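Local coordinates for protein peruvianin-I (Thevetia peruviana, PDB 6ORM) that acts as a cysteine peptidase of the plant's latex, although it is built on the cupin fold of germin-like proteins, at residues P91-L96 against A149-Q154. Numbering follows the deposited sequence.
Sequences PRASSL and ASLNSQ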
ATOM      1  N   PRO A  91       4.765   1.311  16.980  1.00 35.31           N
ATOM      2  CA  PRO A  91       5.432   0.486  15.958  1.00 35.67           C
ATOM      3  C   PRO A  91       4.891   0.633  14.543  1.00 36.06           C
ATOM      4  O   PRO A  91       5.664   0.480  13.589  1.00 37.27           O
ATOM      5  CB  PRO A  91       5.233  -0.942  16.486  1.00 36.27           C
ATOM      6  CG  PRO A  91       5.071  -0.775  17.962  1.00 36.69           C
ATOM      7  CD  PRO A  91       4.332   0.516  18.142  1.00 35.74           C
ATOM      8  N   ARG A  92       3.601   0.919  14.356  1.00 36.12           N
ATOM      9  CA  ARG A  92       3.007   0.804  13.027  1.00 35.84           C
ATOM     10  C   ARG A  92       2.360   2.097  12.535  1.00 36.24           C
ATOM     11  O   ARG A  92       1.483   2.044  11.667  1.00 36.62           O
ATOM     12  CB  ARG A  92       1.988  -0.338  13.007  1.00 35.00           C
ATOM     13  CG  ARG A  92       2.590  -1.695  13.347  1.00 35.02           C
ATOM     14  CD  ARG A  92       1.556  -2.815  13.318  1.00 35.75           C
ATOM     15  NE  ARG A  92       0.483  -2.605  14.288  1.00 35.65           N
ATOM     16  CZ  ARG A  92       0.516  -3.031  15.548  1.00 36.07           C
ATOM     17  NH1 ARG A  92       1.572  -3.692  16.004  1.00 36.10           N
ATOM     18  NH2 ARG A  92      -0.509  -2.791  16.355  1.00 36.21           N
ATOM     19  N   ALA A  93       2.771   3.256  13.047  1.00 35.60           N
ATOM     20  CA  ALA A  93       2.188   4.498  12.554  1.00 34.63           C
ATOM     21  C   ALA A  93       3.079   5.680  12.901  1.00 34.09           C
ATOM     22  O   ALA A  93       3.817   5.653  13.890  1.00 33.83           O
ATOM     23  CB  ALA A  93       0.784   4.724  13.126  1.00 34.30           C
ATOM     24  N   SER A  94       2.998   6.715  12.068  1.00 34.06           N
ATOM     25  CA  SER A  94       3.456   8.039  12.455  1.00 34.19           C
ATOM     26  C   SER A  94       2.569   8.577  13.574  1.00 34.84           C
ATOM     27  O   SER A  94       1.422   8.157  13.745  1.00 34.51           O
ATOM     28  CB  SER A  94       3.416   9.001  11.266  1.00 34.34           C
ATOM     29  OG  SER A  94       4.135   8.497  10.156  1.00 35.15           O
ATOM     30  N   SER A  95       3.106   9.528  14.334  1.00 34.71           N
ATOM     31  CA  SER A  95       2.342  10.199  15.378  1.00 35.51           C
ATOM     32  C   SER A  95       2.512  11.702  15.226  1.00 36.31           C
ATOM     33  O   SER A  95       3.636  12.209  15.276  1.00 37.14           O
ATOM     34  CB  SER A  95       2.786   9.746  16.771  1.00 36.36           C
ATOM     35  OG  SER A  95       2.008  10.379  17.773  1.00 37.25           O
ATOM     36  N   LEU A  96       1.397  12.405  15.047  1.00 35.79           N
ATOM     37  CA  LEU A  96       1.370  13.860  14.985  1.00 36.26           C
ATOM     38  C   LEU A  96       0.795  14.364  16.304  1.00 36.58           C
ATOM     39  O   LEU A  96      -0.399  14.195  16.575  1.00 36.52           O
ATOM     40  CB  LEU A  96       0.549  14.336  13.788  1.00 36.25           C
ATOM     41  CG  LEU A  96       0.483  15.839  13.503  1.00 37.31           C
ATOM     42  CD1 LEU A  96       1.876  16.453  13.455  1.00 37.11           C
ATOM     43  CD2 LEU A  96      -0.256  16.088  12.197  1.00 37.51           C
ATOM     44  N   ALA A 149      -2.354  12.770  20.211  1.00 36.65           N
ATOM     45  CA  ALA A 149      -1.556  12.130  19.176  1.00 36.18           C
ATOM     46  C   ALA A 149      -2.484  11.611  18.085  1.00 35.94           C
ATOM     47  O   ALA A 149      -3.346  10.767  18.350  1.00 36.05           O
ATOM     48  CB  ALA A 149      -0.719  10.992  19.760  1.00 35.72           C
ATOM     49  N   SER A 150      -2.325  12.136  16.872  1.00 36.20           N
ATOM     50  CA  SER A 150      -3.000  11.600  15.697  1.00 36.51           C
ATOM     51  C   SER A 150      -2.059  10.624  15.003  1.00 35.87           C
ATOM     52  O   SER A 150      -0.908  10.968  14.718  1.00 35.55           O
ATOM     53  CB  SER A 150      -3.410  12.722  14.742  1.00 37.77           C
ATOM     54  OG  SER A 150      -4.381  13.574  15.327  1.00 39.02           O
ATOM     55  N   LEU A 151      -2.537   9.405  14.757  1.00 35.62           N
ATOM     56  CA  LEU A 151      -1.716   8.357  14.165  1.00 35.62           C
ATOM     57  C   LEU A 151      -2.414   7.766  12.948  1.00 35.89           C
ATOM     58  O   LEU A 151      -3.636   7.587  12.947  1.00 36.65           O
ATOM     59  CB  LEU A 151      -1.407   7.256  15.191  1.00 35.49           C
ATOM     60  CG  LEU A 151      -0.719   7.735  16.474  1.00 35.85           C
ATOM     61  CD1 LEU A 151      -1.707   7.806  17.636  1.00 36.35           C
ATOM     62  CD2 LEU A 151       0.475   6.855  16.825  1.00 35.49           C
ATOM     63  N   ASN A 152      -1.630   7.459  11.913  1.00 35.61           N
ATOM     64  CA  ASN A 152      -2.179   6.947  10.656  1.00 36.09           C
ATOM     65  C   ASN A 152      -2.265   5.418  10.675  1.00 36.42           C
ATOM     66  O   ASN A 152      -1.718   4.711   9.828  1.00 37.64           O
ATOM     67  CB  ASN A 152      -1.361   7.452   9.472  1.00 36.06           C
ATOM     68  CG  ASN A 152       0.094   7.026   9.534  1.00 36.09           C
ATOM     69  OD1 ASN A 152       0.674   6.889  10.613  1.00 36.34           O
ATOM     70  ND2 ASN A 152       0.692   6.812   8.367  1.00 35.82           N
ATOM     71  N   SER A 153      -2.972   4.914  11.681  1.00 36.46           N
ATOM     72  CA  SER A 153      -3.366   3.513  11.729  1.00 36.28           C
ATOM     73  C   SER A 153      -4.558   3.398  12.662  1.00 36.57           C
ATOM     74  O   SER A 153      -4.681   4.162  13.621  1.00 35.78           O
ATOM     75  CB  SER A 153      -2.224   2.607  12.202  1.00 36.10           C
ATOM     76  OG  SER A 153      -2.661   1.262  12.320  1.00 37.16           O
ATOM     77  N   GLN A 154      -5.433   2.434  12.375  1.00 37.07           N
ATOM     78  CA  GLN A 154      -6.520   2.148  13.303  1.00 37.34           C
ATOM     79  C   GLN A 154      -6.035   1.471  14.576  1.00 37.52           C
ATOM     80  O   GLN A 154      -6.791   1.408  15.551  1.00 38.53           O
ATOM     81  CB  GLN A 154      -7.581   1.277  12.630  1.00 37.37           C
ATOM     82  CG  GLN A 154      -7.163  -0.167  12.459  1.00 36.89           C
ATOM     83  CD  GLN A 154      -8.249  -1.012  11.830  1.00 37.55           C
ATOM     84  OE1 GLN A 154      -8.710  -0.731  10.723  1.00 37.50           O
ATOM     85  NE2 GLN A 154      -8.665  -2.054  12.537  1.00 37.79           N
TER
HETATM   86  O   HOH W   1      -1.348  -1.483  12.560  1.00 37.35           O
HETATM   87  O   HOH W   2       3.732   6.455   8.449  1.00 38.29           O
HETATM   88  O   HOH W   3      -3.268  15.383  17.226  1.00 40.37           O
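Leu96 and Ser150 form an antiparallel hydrogen-bonded pair: Leu96 N reaches Ser150 O at 2.7 Å, almost straight (176°), and Ser150 N returns to Leu96 O at 2.8 Å. On the opposite face from these two side chains, Leu151 packs its CD2 against Ser95 CB at 3.7 Å, while its CB meets Ala93 CB at 3.9 Å. The small methyl of Ala93 suits this place, since it also lies against Ser153 CB and Asn152 OD1. Replacing Leu151 with an alanine would probably open a gap beside Ser95, whose CB would lose its methyl partner.

Past the paired residues, the amide of Asn152 takes over from the main chain. Its chi1 of 60° sets CG between the backbone N and the carbonyl carbon, and OD1 accepts a weak, bent bond from Ser94 N at 2.7 Å. An amide suits this place because its ND2 also donates to a water that in turn donates to Ser94 OG, whose stronger partner is Leu70 O of a neighbouring subunit. Asn152 itself centres an inverse gamma turn, where the chain leaves the strand. A second water links Arg92 NE with Ser153 OG, which also bonds Asp3; Arg92 NH2 bonds Asn155 O, and NH1 makes a salt bridge to Asp9 of another neighbouring subunit.

Within the cupin sheet, strands 95-101 and 145-151 lie side by side, flanked by 126-129 next to the former and 73-79 next to the latter.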